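Local coordinates for protein delta-aminolevulinic acid dehydratase (Toxoplasma gondii ME49, PDB 3OBK) that catalyses the condensation of two molecules of 5-aminolevulinic acid into porphobilinogen, the pyrrole building block of tetrapyrroles such as haem, at residues Y48-H53 against K88-F93; D74-V79 against I119-E124. All blocks are in the same frame, centred on the assembly; numbering follows the deposited sequence.

In the fold
Four segments alternate along the chain in the order 48-53, 74-79, 88-93 and 119-124, so the two contacts cross instead of nesting. Interaction 1 closes the loop from strand 46-53 through helix 72-84 to strand 89-95, making the two strands parallel neighbours in the barrel wall. Interaction 2 closes the next, overlapping loop, from helix 72-84 through strand 89-95 to helix 114-125, and sets the two helices side by side outside that wall. The layers meet directly: Leu50 and Phe90 pack on Val79, Leu92 packs on Leu122, and the Tyr48 hydroxyl probably hydrogen-bonds to Glu78. Together they make one continuous piece of a TIM barrel.

Interaction 1: Y48-H53 against K88-F93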
loop_
_atom_site.group_PDB
_atom_site.type_symbol
_atom_site.label_atom_id
_atom_site.label_comp_id
_atom_site.label_asym_id
_atom_site.label_seq_id
_atom_site.Cartn_x
_atom_site.Cartn_y
_atom_site.Cartn_z
ATOM N N TYR A 48 -0.445 13.563 -34.234
ATOM C CA TYR A 48 -1.284 13.469 -35.420
ATOM C C TYR A 48 -0.732 12.402 -36.361
ATOM O O TYR A 48 0.388 12.535 -36.865
ATOM C CB TYR A 48 -1.307 14.839 -36.120
ATOM C CG TYR A 48 -2.275 15.010 -37.277
ATOM C CD1 TYR A 48 -3.450 14.286 -37.341
ATOM C CD2 TYR A 48 -2.036 15.948 -38.277
ATOM C CE1 TYR A 48 -4.347 14.457 -38.376
ATOM C CE2 TYR A 48 -2.950 16.146 -39.329
ATOM C CZ TYR A 48 -4.106 15.382 -39.360
ATOM O OH TYR A 48 -5.028 15.481 -40.363
ATOM N N PRO A 49 -1.502 11.334 -36.604
ATOM C CA PRO A 49 -0.970 10.284 -37.453
ATOM C C PRO A 49 -1.418 10.400 -38.909
ATOM O O PRO A 49 -2.609 10.559 -39.169
ATOM C CB PRO A 49 -1.515 8.988 -36.810
ATOM C CG PRO A 49 -2.365 9.404 -35.651
ATOM C CD PRO A 49 -2.705 10.860 -35.918
ATOM N N LEU A 50 -0.454 10.318 -39.828
ATOM C CA LEU A 50 -0.718 10.527 -41.249
ATOM C C LEU A 50 -0.203 9.379 -42.109
ATOM O O LEU A 50 0.684 8.611 -41.705
ATOM C CB LEU A 50 -0.084 11.825 -41.732
ATOM C CG LEU A 50 -0.551 13.100 -41.016
ATOM C CD1 LEU A 50 0.395 14.238 -41.289
ATOM C CD2 LEU A 50 -2.009 13.431 -41.426
ATOM N N PHE A 51 -0.803 9.285 -43.293
ATOM C CA PHE A 51 -0.493 8.263 -44.256
ATOM C C PHE A 51 0.047 8.915 -45.491
ATOM O O PHE A 51 -0.552 9.880 -46.002
ATOM C CB PHE A 51 -1.761 7.519 -44.645
ATOM C CG PHE A 51 -2.422 6.846 -43.507
ATOM C CD1 PHE A 51 -1.957 5.621 -43.049
ATOM C CD2 PHE A 51 -3.485 7.444 -42.859
ATOM C CE1 PHE A 51 -2.574 5.005 -41.971
ATOM C CE2 PHE A 51 -4.093 6.828 -41.796
ATOM C CZ PHE A 51 -3.643 5.618 -41.346
ATOM N N VAL A 52 1.161 8.368 -45.979
ATOM C CA VAL A 52 1.769 8.823 -47.217
ATOM C C VAL A 52 1.943 7.675 -48.205
ATOM O O VAL A 52 2.275 6.561 -47.822
ATOM C CB VAL A 52 3.139 9.480 -46.979
ATOM C CG1 VAL A 52 4.067 8.554 -46.244
ATOM C CG2 VAL A 52 3.755 9.939 -48.326
ATOM N N HIS A 53 1.737 7.970 -49.486
ATOM C CA HIS A 53 2.029 7.012 -50.557
ATOM C C HIS A 53 2.817 7.651 -51.694
ATOM O O HIS A 53 2.902 8.865 -51.800
ATOM C CB HIS A 53 0.742 6.328 -51.057
ATOM C CG HIS A 53 -0.216 7.223 -51.792
ATOM N ND1 HIS A 53 -1.332 6.725 -52.434
ATOM C CD2 HIS A 53 -0.237 8.563 -51.987
ATOM C CE1 HIS A 53 -1.984 7.719 -53.013
ATOM N NE2 HIS A 53 -1.348 8.846 -52.747
ATOM N N LYS A 88 2.668 19.508 -32.545
ATOM C CA LYS A 88 4.103 19.439 -32.772
ATOM C C LYS A 88 4.581 18.045 -33.157
ATOM O O LYS A 88 5.650 17.920 -33.762
ATOM C CB LYS A 88 4.873 19.997 -31.549
ATOM C CG LYS A 88 5.185 21.520 -31.672
ATOM C CD LYS A 88 4.520 22.367 -30.641
ATOM C CE LYS A 88 5.148 23.762 -30.556
ATOM N NZ LYS A 88 6.279 23.862 -29.538
ATOM N N ALA A 89 3.778 17.012 -32.880
ATOM C CA ALA A 89 4.217 15.618 -33.082
ATOM C C ALA A 89 3.386 14.859 -34.096
ATOM O O ALA A 89 2.172 14.799 -34.003
ATOM C CB ALA A 89 4.210 14.875 -31.766
ATOM N N PHE A 90 4.067 14.206 -35.017
ATOM C CA PHE A 90 3.431 13.601 -36.167
ATOM C C PHE A 90 3.993 12.214 -36.369
ATOM O O PHE A 90 5.205 12.002 -36.352
ATOM C CB PHE A 90 3.699 14.433 -37.429
ATOM C CG PHE A 90 3.274 15.853 -37.317
ATOM C CD1 PHE A 90 2.056 16.247 -37.789
ATOM C CD2 PHE A 90 4.078 16.783 -36.709
ATOM C CE1 PHE A 90 1.656 17.551 -37.675
ATOM C CE2 PHE A 90 3.684 18.079 -36.580
ATOM C CZ PHE A 90 2.458 18.462 -37.051
ATOM N N MET A 91 3.104 11.271 -36.578
ATOM C CA MET A 91 3.465 9.876 -36.702
ATOM C C MET A 91 3.209 9.566 -38.182
ATOM O O MET A 91 2.197 9.996 -38.723
ATOM C CB MET A 91 2.551 9.098 -35.742
ATOM C CG MET A 91 2.913 7.700 -35.343
ATOM S SD MET A 91 1.759 7.099 -34.020
ATOM C CE MET A 91 2.629 7.414 -32.481
ATOM N N LEU A 92 4.119 8.853 -38.840
ATOM C CA LEU A 92 4.024 8.602 -40.288
ATOM C C LEU A 92 3.963 7.134 -40.677
ATOM O O LEU A 92 4.819 6.339 -40.313
ATOM C CB LEU A 92 5.221 9.206 -41.028
ATOM C CG LEU A 92 5.675 10.611 -40.682
ATOM C CD1 LEU A 92 6.886 10.877 -41.537
ATOM C CD2 LEU A 92 4.572 11.646 -40.913
ATOM N N PHE A 93 2.972 6.796 -41.472
ATOM C CA PHE A 93 2.787 5.447 -41.935
ATOM C C PHE A 93 2.859 5.448 -43.466
ATOM O O PHE A 93 2.288 6.321 -44.104
ATOM C CB PHE A 93 1.420 4.963 -41.491
ATOM C CG PHE A 93 1.242 4.889 -40.006
ATOM C CD1 PHE A 93 1.751 3.822 -39.283
ATOM C CD2 PHE A 93 0.490 5.826 -39.347
ATOM C CE1 PHE A 93 1.538 3.730 -37.922
ATOM C CE2 PHE A 93 0.256 5.735 -38.002
ATOM C CZ PHE A 93 0.771 4.707 -37.283
#
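Strands 46-53 and 89-95, joined by a beta-alpha-beta crossover through helix 72-84, are parallel neighbours in the wall of a TIM barrel, with Tyr48 facing Phe90 and Phe51 facing Phe93. Their directions differ by 29°, the twist expected between neighbouring strands of a barrel. Five backbone bonds join them. Tyr48 N donates to Ala89 O at 2.9 Å, and Tyr48 O accepts from Met91 N at 3.0 Å. Leu50 repeats the pattern with Met91 O and Phe93 N, and Val52 N closes the series on Phe93 O. Pro49 suits its place because this edge draws on the nitrogens of residues 48, 50 and 52, and its missing N-H costs the pairing nothing.

Side chains alternate between two faces. On the barrel interior, Pro49 CB meets the Phe93 ring at its edge, in the ring plane, 3.9 Å from CE2. The Phe51 and Phe93 rings are slid apart and barely overlap, their planes at 28° and centroids 5.7 Å apart. The nearer touch is Phe51 CD1 to Phe93 CB, 3.8 Å. Phe93 belongs to the pocket of bound porphobilinogen and touches it, and Pro49 and Phe51 pack against Phe93. On the other face, Tyr48 CB lies 4.0 Å from Phe90 CD1. Tyr48 CG is anti to the backbone N (chi1 -172°); one edge of the phenol, at CD2, stays against Phe90 CE1, while the far end leads away from strand 89-95 and its hydroxyl bonds to Glu78. Leu50 CD2 sits over one face of that phenol, toward its rim.

Inside the barrel, Tyr290 of strand 287-291 touches Pro49, Met91 and Phe93. Outside it, helix 72-84 covers Tyr48, Leu50 and Phe90, while helix 114-125 packs on Val52 and Leu92; strand 130-135 continues the sheet beyond 89-95.

Interaction 2: D74-V79 against I119-E124; sequences DLLKEV and IMALKE
Leu122 holds CG anti to its carbonyl carbon (chi1 -80°), which starts its side chain across the gap toward Leu75, Leu76 and Val79, and Leu75 answers with CG anti to its own backbone N (chi1 -180°). The two methyl branches of Leu122 then divide the work. Leu122 CD1 lies 3.8 Å from Leu75 CD2, the two side chains crossing at about a right angle. Leu122 CD2 takes the other pair: it lies 3.4 Å from Leu76 CD2, a close apolar touch, and 3.7 Å from Val79 CG2. Leu122 thus reaches three residues of helix 72-84, two successive ones and a third one turn on from Leu75, and buries more surface here than any other residue of the contact. A branched leucine suits this position because its forked end can serve different neighbours at once.

Ala121 plays a smaller part. Its CB points toward the other helix and stands 4.2 Å from Leu76 CD2; a side chain this short lets the end of Leu76 come close to the helix backbone, with Leu76 CD2 4.0 Å from Ala121 O. No hydrogen bond crosses the contact; Glu78 and Lys123 form salt bridges with Lys335 and Asp178 respectively.

The two helix segments run in broadly the same direction, inclined at 47°, with axes 10.2 Å apart at closest approach. This is the packing of successive outer helices of an alpha/beta barrel, set against the strands they flank. Beneath the contact, Leu75 and Val79 rest on Leu50 of strand 46-53, Val79 also touches Phe90, and Leu122 reaches Leu92 of strand 89-95 and Leu131 of strand 130-135, so both helices share one apolar layer with the barrel wall.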
loop_
_atom_site.group_PDB
_atom_site.type_symbol
_atom_site.label_atom_id
_atom_site.label_comp_id
_atom_site.label_asym_id
_atom_site.label_seq_id
_atom_site.Cartn_x
_atom_site.Cartn_y
_atom_site.Cartn_z
ATOM N N ASP A 74 1.403 16.826 -50.525
ATOM C CA ASP A 74 0.270 17.076 -49.642
ATOM C C ASP A 74 0.597 16.730 -48.186
ATOM O O ASP A 74 0.041 17.349 -47.270
ATOM C CB ASP A 74 -0.988 16.304 -50.105
ATOM C CG ASP A 74 -1.738 17.011 -51.255
ATOM O OD1 ASP A 74 -1.395 18.162 -51.582
ATOM O OD2 ASP A 74 -2.676 16.407 -51.821
ATOM N N LEU A 75 1.500 15.764 -47.981
ATOM C CA LEU A 75 2.045 15.491 -46.639
ATOM C C LEU A 75 2.645 16.745 -46.027
ATOM O O LEU A 75 2.301 17.119 -44.921
ATOM C CB LEU A 75 3.098 14.382 -46.661
ATOM C CG LEU A 75 3.740 13.994 -45.331
ATOM C CD1 LEU A 75 2.717 13.457 -44.279
ATOM C CD2 LEU A 75 4.845 12.976 -45.572
ATOM N N LEU A 76 3.538 17.389 -46.761
ATOM C CA LEU A 76 4.106 18.639 -46.304
ATOM C C LEU A 76 3.009 19.683 -46.067
ATOM O O LEU A 76 3.052 20.370 -45.068
ATOM C CB LEU A 76 5.142 19.165 -47.282
ATOM C CG LEU A 76 6.278 18.245 -47.774
ATOM C CD1 LEU A 76 7.381 19.086 -48.411
ATOM C CD2 LEU A 76 6.888 17.319 -46.707
ATOM N N LYS A 77 2.025 19.795 -46.959
ATOM C CA LYS A 77 0.944 20.768 -46.732
ATOM C C LYS A 77 0.231 20.464 -45.426
ATOM O O LYS A 77 -0.096 21.369 -44.659
ATOM C CB LYS A 77 -0.085 20.838 -47.894
ATOM N N GLU A 78 -0.009 19.186 -45.178
ATOM C CA GLU A 78 -0.828 18.787 -44.048
ATOM C C GLU A 78 -0.087 18.959 -42.714
ATOM O O GLU A 78 -0.661 19.459 -41.755
ATOM C CB GLU A 78 -1.313 17.344 -44.232
ATOM C CG GLU A 78 -2.290 16.842 -43.155
ATOM C CD GLU A 78 -3.661 17.453 -43.278
ATOM O OE1 GLU A 78 -4.080 17.760 -44.410
ATOM O OE2 GLU A 78 -4.352 17.609 -42.243
ATOM N N VAL A 79 1.175 18.544 -42.662
ATOM C CA VAL A 79 1.984 18.793 -41.484
ATOM C C VAL A 79 2.037 20.285 -41.149
ATOM O O VAL A 79 1.886 20.690 -39.980
ATOM C CB VAL A 79 3.379 18.191 -41.624
ATOM C CG1 VAL A 79 4.341 18.756 -40.566
ATOM C CG2 VAL A 79 3.285 16.666 -41.516
ATOM N N ILE A 119 10.392 11.370 -44.211
ATOM C CA ILE A 119 11.039 11.946 -43.043
ATOM C C ILE A 119 12.051 13.015 -43.443
ATOM O O ILE A 119 12.064 14.092 -42.869
ATOM C CB ILE A 119 11.773 10.878 -42.226
ATOM C CG1 ILE A 119 10.783 9.932 -41.554
ATOM C CG2 ILE A 119 12.689 11.524 -41.188
ATOM C CD1 ILE A 119 11.470 8.805 -40.817
ATOM N N MET A 120 12.901 12.713 -44.414
ATOM C CA MET A 120 13.890 13.697 -44.867
ATOM C C MET A 120 13.220 14.909 -45.440
ATOM O O MET A 120 13.634 16.011 -45.168
ATOM C CB MET A 120 14.855 13.112 -45.895
ATOM C CG MET A 120 15.926 12.206 -45.277
ATOM S SD MET A 120 16.954 11.396 -46.530
ATOM C CE MET A 120 16.148 9.810 -46.741
ATOM N N ALA A 121 12.162 14.704 -46.202
ATOM C CA ALA A 121 11.435 15.815 -46.793
ATOM C C ALA A 121 10.764 16.701 -45.718
ATOM O O ALA A 121 10.761 17.914 -45.822
ATOM C CB ALA A 121 10.422 15.296 -47.808
ATOM N N LEU A 122 10.209 16.088 -44.685
ATOM C CA LEU A 122 9.513 16.838 -43.651
ATOM C C LEU A 122 10.502 17.614 -42.821
ATOM O O LEU A 122 10.280 18.780 -42.512
ATOM C CB LEU A 122 8.686 15.911 -42.774
ATOM C CG LEU A 122 7.366 15.520 -43.399
ATOM C CD1 LEU A 122 6.732 14.384 -42.647
ATOM C CD2 LEU A 122 6.438 16.701 -43.438
ATOM N N LYS A 123 11.595 16.953 -42.462
ATOM C CA LYS A 123 12.735 17.629 -41.806
ATOM C C LYS A 123 13.359 18.811 -42.590
ATOM O O LYS A 123 13.754 19.794 -41.978
ATOM C CB LYS A 123 13.822 16.608 -41.433
ATOM C CG LYS A 123 13.446 15.754 -40.232
ATOM C CD LYS A 123 13.681 16.476 -38.925
ATOM C CE LYS A 123 12.889 15.854 -37.757
ATOM N NZ LYS A 123 13.199 16.513 -36.452
ATOM N N GLU A 124 13.453 18.723 -43.914
ATOM C CA GLU A 124 13.982 19.841 -44.687
ATOM C C GLU A 124 12.986 21.002 -44.650
ATOM O O GLU A 124 13.398 22.156 -44.564
ATOM C CB GLU A 124 14.328 19.467 -46.146
#